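Local structure of YJHT (2UVK) at residues W204-E209 and G246-S251. The protein catalyses the mutarotation of N-acetylneuraminate, speeding the equilibrium between its alpha- and beta-anomers in the periplasm. Numbering follows the deposited sequence.
Sequences WLINGE and GFAGIS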
loop_
_atom_site.group_PDB
_atom_site.type_symbol
_atom_site.label_atom_id
_atom_site.label_comp_id
_atom_site.label_asym_id
_atom_site.label_seq_id
_atom_site.Cartn_x
_atom_site.Cartn_y
_atom_site.Cartn_z
ATOM N N TRP B 204 -16.324 -11.673 11.317
ATOM C CA TRP B 204 -17.229 -10.630 10.876
ATOM C C TRP B 204 -16.564 -9.257 11.010
ATOM O O TRP B 204 -15.891 -9.018 12.003
ATOM C CB TRP B 204 -18.503 -10.673 11.713
ATOM C CG TRP B 204 -19.239 -11.975 11.591
ATOM C CD1 TRP B 204 -20.168 -12.274 10.654
ATOM C CD2 TRP B 204 -19.117 -13.137 12.439
ATOM N NE1 TRP B 204 -20.626 -13.552 10.846
ATOM C CE2 TRP B 204 -19.997 -14.112 11.923
ATOM C CE3 TRP B 204 -18.342 -13.461 13.552
ATOM C CZ2 TRP B 204 -20.138 -15.378 12.506
ATOM C CZ3 TRP B 204 -18.486 -14.721 14.132
ATOM C CH2 TRP B 204 -19.376 -15.663 13.596
ATOM N N LEU B 205 -16.752 -8.407 9.995
ATOM C CA LEU B 205 -16.227 -7.018 9.919
ATOM C C LEU B 205 -17.428 -6.102 9.830
ATOM O O LEU B 205 -18.155 -6.122 8.834
ATOM C CB LEU B 205 -15.341 -6.838 8.690
ATOM C CG LEU B 205 -14.188 -7.823 8.494
ATOM C CD1 LEU B 205 -13.471 -7.543 7.159
ATOM C CD2 LEU B 205 -13.211 -7.745 9.646
ATOM N N ILE B 206 -17.675 -5.309 10.876
ATOM C CA ILE B 206 -18.903 -4.556 11.015
ATOM C C ILE B 206 -18.678 -3.050 10.879
ATOM O O ILE B 206 -17.953 -2.440 11.678
ATOM C CB ILE B 206 -19.639 -4.856 12.349
ATOM C CG1 ILE B 206 -19.809 -6.383 12.566
ATOM C CG2 ILE B 206 -20.959 -4.137 12.387
ATOM C CD1 ILE B 206 -20.240 -6.782 13.950
ATOM N N ASN B 207 -19.328 -2.459 9.887
ATOM C CA ASN B 207 -19.300 -1.035 9.636
ATOM C C ASN B 207 -17.861 -0.502 9.423
ATOM O O ASN B 207 -17.056 -1.197 8.809
ATOM C CB ASN B 207 -20.054 -0.266 10.740
ATOM C CG ASN B 207 -21.561 -0.461 10.715
ATOM O OD1 ASN B 207 -22.114 -1.471 10.200
ATOM N ND2 ASN B 207 -22.240 0.495 11.288
ATOM N N GLY B 208 -17.538 0.699 9.934
ATOM C CA GLY B 208 -16.265 1.346 9.626
ATOM C C GLY B 208 -16.379 2.508 8.660
ATOM O O GLY B 208 -17.404 2.669 7.960
ATOM N N GLU B 209 -15.327 3.306 8.580
ATOM C CA GLU B 209 -15.260 4.380 7.589
ATOM C C GLU B 209 -14.904 3.813 6.238
ATOM O O GLU B 209 -13.971 3.019 6.145
ATOM C CB GLU B 209 -14.188 5.409 7.948
ATOM C CG GLU B 209 -14.578 6.383 9.027
ATOM C CD GLU B 209 -13.622 7.588 9.075
ATOM O OE1 GLU B 209 -12.419 7.401 8.859
ATOM O OE2 GLU B 209 -14.091 8.737 9.235
ATOM N N GLY B 246 -17.217 1.222 16.643
ATOM C CA GLY B 246 -18.142 0.445 17.452
ATOM C C GLY B 246 -17.483 -0.718 18.189
ATOM O O GLY B 246 -16.341 -1.090 17.917
ATOM N N PHE B 247 -18.251 -1.298 19.115
ATOM C CA PHE B 247 -17.834 -2.430 19.946
ATOM C C PHE B 247 -18.526 -3.707 19.498
ATOM O O PHE B 247 -19.686 -3.679 19.059
ATOM C CB PHE B 247 -18.206 -2.161 21.399
ATOM C CG PHE B 247 -17.572 -0.923 21.964
ATOM C CD1 PHE B 247 -16.364 -0.993 22.649
ATOM C CD2 PHE B 247 -18.200 0.307 21.836
ATOM C CE1 PHE B 247 -15.795 0.142 23.158
ATOM C CE2 PHE B 247 -17.601 1.439 22.336
ATOM C CZ PHE B 247 -16.422 1.341 23.018
ATOM N N ALA B 248 -17.841 -4.839 19.643
ATOM C CA ALA B 248 -18.455 -6.087 19.149
ATOM C C ALA B 248 -17.897 -7.325 19.795
ATOM O O ALA B 248 -16.742 -7.368 20.202
ATOM C CB ALA B 248 -18.333 -6.175 17.645
ATOM N N GLY B 249 -18.772 -8.315 19.963
ATOM C CA GLY B 249 -18.375 -9.577 20.517
ATOM C C GLY B 249 -19.448 -10.603 20.240
ATOM O O GLY B 249 -20.412 -10.354 19.522
ATOM N N ILE B 250 -19.251 -11.786 20.781
ATOM C CA ILE B 250 -20.189 -12.855 20.504
ATOM C C ILE B 250 -20.670 -13.312 21.853
ATOM O O ILE B 250 -19.902 -13.339 22.813
ATOM C CB ILE B 250 -19.534 -13.965 19.627
ATOM C CG1 ILE B 250 -20.577 -14.987 19.168
ATOM C CG2 ILE B 250 -18.352 -14.604 20.343
ATOM C CD1 ILE B 250 -20.259 -15.590 17.807
ATOM N N SER B 251 -21.963 -13.604 21.937
ATOM C CA SER B 251 -22.567 -14.050 23.182
ATOM C C SER B 251 -23.436 -15.235 22.838
ATOM O O SER B 251 -24.491 -15.084 22.220
ATOM C CB SER B 251 -23.387 -12.934 23.822
ATOM O OG SER B 251 -23.754 -13.255 25.149
HETATM O O HOH W 1 -17.367 0.065 13.861
#
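The indole of Trp204 is the one flat group in this contact, and Ile250 reaches it with the end of its longer branch: CD1 comes obliquely to the six-membered ring, 4.2 Å from CZ3. Around the same indole, the ring of Trp292 meets it with the planes about 55° apart, Leu234, Leu255 and Lys199 add side-chain contacts, and at the five-membered end NE1 is hydrogen-bonded to OE2 of Glu221, which gives the N-H of this buried tryptophan a partner. In Ile250 CG1 stands anti to the backbone N (chi1 -172°), and the branch it carries extends CD1 to the indole.

Two residues along each strand the pattern repeats on a smaller scale. Ile206 puts its CD1 4.2 Å from CB of Ala248, a methyl-to-methyl touch in which the short alanine accepts the end of a long neighbour; Ala248 also lies against Ala195 and Val197. No direct hydrogen bond links the segments; the touch is made by apolar side chains, and the backbone of Trp204 and Ile206 pairs with Val197 and Ala195 in its own sheet. At the loop end a water accepts from Gly246 N at 3.0 Å and donates weakly to Ile206 O, 3.4 Å away.

Beyond strand 202-206 the chain leads on through Asn207 and Gly208 to Glu209, the predicted proton acceptor, which itself makes no contact with 246-251. Strand 202-206 is an inner strand of one four-stranded antiparallel sheet and 247-251 is the first strand of the next, so the contact illustrates how consecutive blades pack in a Kelch beta-propeller: face to face, here through an indole, two isoleucines and an alanine.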